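Local coordinates for membrane lipoprotein TpN32 (Treponema pallidum, PDB 1XS5), which binds L-methionine and, as an NlpA-family lipoprotein of the periplasmic-binding-protein type, probably serves methionine uptake, at residues A[1-6]-A[209-214]; A[22-27]-A[221-226]. All coordinates share one frame; numbering follows the deposited sequence.

Interaction 1: A[1-6]-A[209-214]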
loop_
_atom_site.group_PDB
_atom_site.type_symbol
_atom_site.label_atom_id
_atom_site.label_comp_id
_atom_site.label_asym_id
_atom_site.label_seq_id
_atom_site.Cartn_x
_atom_site.Cartn_y
_atom_site.Cartn_z
ATOM N N LYS A 1 -18.650 15.575 24.338
ATOM C CA LYS A 1 -18.780 16.923 23.713
ATOM C C LYS A 1 -17.875 17.127 22.482
ATOM O O LYS A 1 -18.262 17.834 21.550
ATOM C CB LYS A 1 -18.495 18.019 24.753
ATOM C CG LYS A 1 -19.352 17.917 26.008
ATOM C CD LYS A 1 -19.229 19.169 26.876
ATOM C CE LYS A 1 -20.021 19.038 28.171
ATOM N NZ LYS A 1 -20.106 20.338 28.908
ATOM N N ASP A 2 -16.685 16.523 22.456
ATOM C CA ASP A 2 -15.799 16.711 21.289
ATOM C C ASP A 2 -16.453 16.211 19.989
ATOM O O ASP A 2 -17.100 15.160 19.974
ATOM C CB ASP A 2 -14.461 15.982 21.477
ATOM C CG ASP A 2 -13.694 16.444 22.713
ATOM O OD1 ASP A 2 -13.819 17.630 23.107
ATOM O OD2 ASP A 2 -12.948 15.609 23.280
ATOM N N GLU A 3 -16.322 16.966 18.906
ATOM C CA GLU A 3 -16.912 16.521 17.646
ATOM C C GLU A 3 -16.122 15.306 17.211
ATOM O O GLU A 3 -14.927 15.193 17.516
ATOM C CB GLU A 3 -16.769 17.563 16.553
ATOM C CG GLU A 3 -16.351 18.920 17.021
ATOM C CD GLU A 3 -15.175 19.441 16.213
ATOM O OE1 GLU A 3 -15.253 19.404 14.958
ATOM O OE2 GLU A 3 -14.177 19.883 16.831
ATOM N N THR A 4 -16.773 14.414 16.480
ATOM C CA THR A 4 -16.103 13.195 16.009
ATOM C C THR A 4 -15.934 13.189 14.487
ATOM O O THR A 4 -16.809 13.653 13.782
ATOM C CB THR A 4 -16.943 11.919 16.393
ATOM O OG1 THR A 4 -17.075 11.844 17.825
ATOM C CG2 THR A 4 -16.264 10.653 15.889
ATOM N N VAL A 5 -14.790 12.687 13.993
ATOM C CA VAL A 5 -14.583 12.522 12.547
ATOM C C VAL A 5 -14.102 11.076 12.343
ATOM O O VAL A 5 -13.270 10.586 13.095
ATOM C CB VAL A 5 -13.557 13.524 11.982
ATOM C CG1 VAL A 5 -14.074 14.943 12.220
ATOM C CG2 VAL A 5 -12.216 13.346 12.634
ATOM N N GLY A 6 -14.650 10.393 11.346
ATOM C CA GLY A 6 -14.256 9.012 11.103
ATOM C C GLY A 6 -13.142 8.918 10.082
ATOM O O GLY A 6 -13.134 9.674 9.122
ATOM N N ASP A 209 -10.675 21.135 5.376
ATOM C CA ASP A 209 -11.375 20.863 6.622
ATOM C C ASP A 209 -10.295 20.924 7.691
ATOM O O ASP A 209 -9.239 20.310 7.564
ATOM C CB ASP A 209 -12.009 19.473 6.595
ATOM C CG ASP A 209 -12.741 19.135 7.891
ATOM O OD1 ASP A 209 -12.088 19.005 8.952
ATOM O OD2 ASP A 209 -13.978 18.996 7.845
ATOM N N ALA A 210 -10.556 21.674 8.744
ATOM C CA ALA A 210 -9.574 21.848 9.806
ATOM C C ALA A 210 -9.254 20.574 10.572
ATOM O O ALA A 210 -8.140 20.425 11.090
ATOM C CB ALA A 210 -10.055 22.936 10.780
ATOM N N ARG A 211 -10.223 19.661 10.664
ATOM C CA ARG A 211 -9.982 18.404 11.377
ATOM C C ARG A 211 -9.065 17.513 10.524
ATOM O O ARG A 211 -8.183 16.822 11.041
ATOM C CB ARG A 211 -11.304 17.650 11.631
ATOM C CG ARG A 211 -12.160 18.173 12.801
ATOM C CD ARG A 211 -13.137 19.225 12.357
ATOM N NE ARG A 211 -13.895 18.828 11.176
ATOM C CZ ARG A 211 -15.101 18.283 11.199
ATOM N NH1 ARG A 211 -15.712 18.062 12.352
ATOM N NH2 ARG A 211 -15.699 17.953 10.065
ATOM N N VAL A 212 -9.314 17.526 9.219
ATOM C CA VAL A 212 -8.516 16.739 8.268
ATOM C C VAL A 212 -7.087 17.270 8.360
ATOM O O VAL A 212 -6.139 16.500 8.545
ATOM C CB VAL A 212 -9.067 16.911 6.837
ATOM C CG1 VAL A 212 -8.137 16.289 5.793
ATOM C CG2 VAL A 212 -10.448 16.272 6.754
ATOM N N GLN A 213 -6.922 18.591 8.257
ATOM C CA GLN A 213 -5.569 19.143 8.347
ATOM C C GLN A 213 -4.881 18.765 9.657
ATOM O O GLN A 213 -3.678 18.543 9.659
ATOM C CB GLN A 213 -5.559 20.677 8.153
ATOM C CG GLN A 213 -5.827 21.071 6.723
ATOM C CD GLN A 213 -4.760 20.530 5.790
ATOM O OE1 GLN A 213 -3.563 20.626 6.103
ATOM N NE2 GLN A 213 -5.182 19.961 4.630
ATOM N N ALA A 214 -5.611 18.665 10.770
ATOM C CA ALA A 214 -4.966 18.292 12.045
ATOM C C ALA A 214 -4.515 16.838 12.080
ATOM O O ALA A 214 -3.506 16.449 12.725
ATOM C CB ALA A 214 -5.923 18.563 13.244
#

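Interaction 2: A[22-27]-A[221-226]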
loop_
_atom_site.group_PDB
_atom_site.type_symbol
_atom_site.label_atom_id
_atom_site.label_comp_id
_atom_site.label_asym_id
_atom_site.label_seq_id
_atom_site.Cartn_x
_atom_site.Cartn_y
_atom_site.Cartn_z
ATOM N N LYS A 22 -4.790 9.895 16.922
ATOM C CA LYS A 22 -6.034 10.045 17.710
ATOM C C LYS A 22 -5.670 10.734 19.043
ATOM O O LYS A 22 -6.330 11.695 19.467
ATOM C CB LYS A 22 -6.663 8.665 17.948
ATOM C CG LYS A 22 -7.879 8.589 18.903
ATOM C CD LYS A 22 -8.360 7.114 18.953
ATOM C CE LYS A 22 -9.468 6.883 19.967
ATOM N NZ LYS A 22 -10.583 7.844 19.766
ATOM N N GLU A 23 -4.631 10.246 19.695
ATOM C CA GLU A 23 -4.206 10.893 20.939
ATOM C C GLU A 23 -3.841 12.351 20.722
ATOM O O GLU A 23 -4.242 13.219 21.485
ATOM C CB GLU A 23 -3.000 10.194 21.530
ATOM C CG GLU A 23 -3.249 8.748 21.873
ATOM C CD GLU A 23 -2.170 8.227 22.793
ATOM O OE1 GLU A 23 -1.076 8.830 22.752
ATOM O OE2 GLU A 23 -2.402 7.238 23.537
ATOM N N GLU A 24 -3.103 12.629 19.660
ATOM C CA GLU A 24 -2.678 13.979 19.403
ATOM C C GLU A 24 -3.761 14.988 19.091
ATOM O O GLU A 24 -3.705 16.123 19.581
ATOM C CB GLU A 24 -1.652 14.001 18.259
ATOM C CG GLU A 24 -0.318 13.418 18.610
ATOM C CD GLU A 24 0.396 14.176 19.749
ATOM O OE1 GLU A 24 0.376 15.445 19.779
ATOM O OE2 GLU A 24 0.990 13.473 20.598
ATOM N N VAL A 25 -4.741 14.615 18.276
ATOM C CA VAL A 25 -5.771 15.576 17.931
ATOM C C VAL A 25 -6.811 15.734 19.049
ATOM O O VAL A 25 -7.622 16.689 19.049
ATOM C CB VAL A 25 -6.438 15.233 16.598
ATOM C CG1 VAL A 25 -5.363 15.281 15.463
ATOM C CG2 VAL A 25 -7.120 13.846 16.679
ATOM N N LYS A 26 -6.758 14.823 20.010
ATOM C CA LYS A 26 -7.673 14.874 21.154
ATOM C C LYS A 26 -7.342 16.211 21.856
ATOM O O LYS A 26 -8.230 16.898 22.422
ATOM C CB LYS A 26 -7.402 13.671 22.066
ATOM C CG LYS A 26 -8.246 13.581 23.342
ATOM C CD LYS A 26 -9.723 13.681 23.023
ATOM C CE LYS A 26 -10.570 13.234 24.228
ATOM N NZ LYS A 26 -12.019 13.255 23.882
ATOM N N LYS A 27 -6.078 16.621 21.744
ATOM C CA LYS A 27 -5.653 17.877 22.372
ATOM C C LYS A 27 -6.356 19.092 21.790
ATOM O O LYS A 27 -6.423 20.137 22.435
ATOM C CB LYS A 27 -4.141 18.076 22.243
ATOM C CG LYS A 27 -3.299 17.026 22.928
ATOM C CD LYS A 27 -1.851 17.278 22.538
ATOM C CE LYS A 27 -0.906 16.235 23.079
ATOM N NZ LYS A 27 0.481 16.484 22.531
ATOM N N GLY A 221 3.941 14.237 11.730
ATOM C CA GLY A 221 4.720 14.857 12.770
ATOM C C GLY A 221 5.876 14.083 13.329
ATOM O O GLY A 221 6.052 12.871 13.077
ATOM N N GLY A 222 6.656 14.812 14.129
ATOM C CA GLY A 222 7.836 14.239 14.779
ATOM C C GLY A 222 7.589 12.968 15.572
ATOM O O GLY A 222 8.396 12.045 15.544
ATOM N N ARG A 223 6.471 12.884 16.268
ATOM C CA ARG A 223 6.194 11.668 17.036
ATOM C C ARG A 223 5.948 10.422 16.125
ATOM O O ARG A 223 6.337 9.277 16.443
ATOM C CB ARG A 223 4.976 11.905 17.900
ATOM C CG ARG A 223 4.640 10.732 18.764
ATOM C CD ARG A 223 3.449 11.062 19.617
ATOM N NE ARG A 223 2.985 9.893 20.362
ATOM C CZ ARG A 223 1.852 9.858 21.062
ATOM N NH1 ARG A 223 1.068 10.938 21.121
ATOM N NH2 ARG A 223 1.485 8.736 21.666
ATOM N N VAL A 224 5.268 10.629 15.006
ATOM C CA VAL A 224 5.036 9.489 14.123
ATOM C C VAL A 224 6.352 9.131 13.451
ATOM O O VAL A 224 6.726 7.959 13.412
ATOM C CB VAL A 224 3.938 9.807 13.087
ATOM C CG1 VAL A 224 4.130 8.976 11.793
ATOM C CG2 VAL A 224 2.588 9.488 13.717
ATOM N N ARG A 225 7.062 10.142 12.952
ATOM C CA ARG A 225 8.359 9.919 12.297
ATOM C C ARG A 225 9.309 9.175 13.238
ATOM O O ARG A 225 10.065 8.263 12.841
ATOM C CB ARG A 225 8.988 11.246 11.895
ATOM C CG ARG A 225 8.258 11.973 10.790
ATOM C CD ARG A 225 9.210 12.932 10.120
ATOM N NE ARG A 225 9.797 13.834 11.106
ATOM C CZ ARG A 225 9.218 14.960 11.522
ATOM N NH1 ARG A 225 8.042 15.332 11.023
ATOM N NH2 ARG A 225 9.799 15.703 12.454
ATOM N N THR A 226 9.258 9.553 14.502
ATOM C CA THR A 226 10.104 8.930 15.498
ATOM C C THR A 226 9.695 7.497 15.679
ATOM O O THR A 226 10.539 6.595 15.702
ATOM C CB THR A 226 10.005 9.728 16.797
ATOM O OG1 THR A 226 10.648 10.991 16.581
ATOM C CG2 THR A 226 10.637 8.983 17.968
#

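Interaction 1: A[1-6]-A[209-214]
Arg211 is held between two acidic side chains, its guanidinium gripped by Asp209 of its own segment and reached by Glu3 from the first strand. On the strand side, NH1 of Arg211 donates to OE1 of Glu3 at 3.0 Å in a salt bridge. The bond is bent, 149° at the hydrogen, and NH1 meets OE1 nearly along its C-O axis. The carboxylate and guanidinium planes are nearly parallel but slightly offset, OE1 lying 18° out of the guanidinium plane. Asp209 takes the rest of the group side-on. NE of Arg211 reaches OD1 of Asp209 at 2.9 Å and NH2 of Arg211 reaches OD2 of Asp209 at 3.0 Å, each oxygen using its syn lone pair close to the guanidinium plane. Bends at chi2 and chi3 fold the arginine chain back to the helix start, which lets the aspartate two residues earlier clasp it.

Val5 supplies the nonpolar part. Its CG1 lies over one face of the guanidinium, offset toward the rim, 3.5 Å from NH1 of Arg211, and also packs against the CB and CG methylenes. A branched hydrocarbon suits a buried strand position facing the helix, while an arginine can offer both aliphatic stem and flat cation. Leu53 adjoins Val5 and Arg211, and Ile30 of the neighbouring strand 30-36 also touches the arginine.

Asp209 has a second task as N-cap: its OD1 accepts from the backbone N of Arg211 at 2.6 Å and from N of Val212 at 3.2 Å. With NE of Arg211, three donors therefore converge on this oxygen, and they probably stabilise its negative charge. The arrangement is an N-capped helix start packed against a parallel strand of a periplasmic-binding-protein alpha/beta domain, with a salt-bridge network along its partly exposed margin.

Interaction 2: A[22-27]-A[221-226]
A surface salt-bridge network joins two helices, 14-26 and 222-231, on the outside of the alpha/beta lobe, with Arg223 reaching across to the paired acids Glu23 and Glu24. The arginine stretches out fully: CG stands anti to the backbone N (chi1 -178°), and the chain runs straight on to NE. This length suits a gap in which the closest CA atoms, those of Glu24 and Arg223, are 9.5 Å apart. At its end the guanidinium meets both acids by its edge. NH2 of Arg223 donates to OE1 of Glu23 at 2.8 Å in a nearly straight bond of 165°, approaching from above the carboxylate plane, while NH1 of Arg223 adds a weak bond to the same oxygen. NH1 also makes a short 2.6 Å bond to OE2 of Glu24, using the anti lone pair of that oxygen. The Glu24 carboxylate is turned 88° from the guanidinium plane, and OE2 alone meets the arginine.

Glu24 bends at chi2, and its other oxygen is engaged too: OE1 accepts from NZ of Lys27 at 2.9 Å, three residues further along the chain. Beneath the charged layer, Val224 packs on Leu17 and Ile20, and the arginine also touches Ile20.

Long, flexible charged side chains suit this exposed surface: the arginine spans the gap, both glutamates turn a carboxylate to it, and the lysine reaches Glu24. Two carboxylates from adjacent residues, gathered at one guanidinium, would be expected to repel one another; the arginine between them and the lysine beyond probably offset that repulsion and help keep both acids ionised.

From the N terminus, strand 3-9 leads directly into helix 14-26, so the first segments of interactions 1 and 2 follow one another; much later, helices 210-219 and 222-231 supply the second segments in the same order. Interaction 1 closes a loop from 1-6 to 209-214 and interaction 2 one from 22-27 to 221-226; the two loops cross, because their segments alternate. Their centres lie 14 Å apart. A salt bridge between Asp2 and Lys26 joins them, as does packing of Val25 against the Ala214 backbone. Together they tie the opening strand and helix of the chain to two consecutive helices near its C-terminal end.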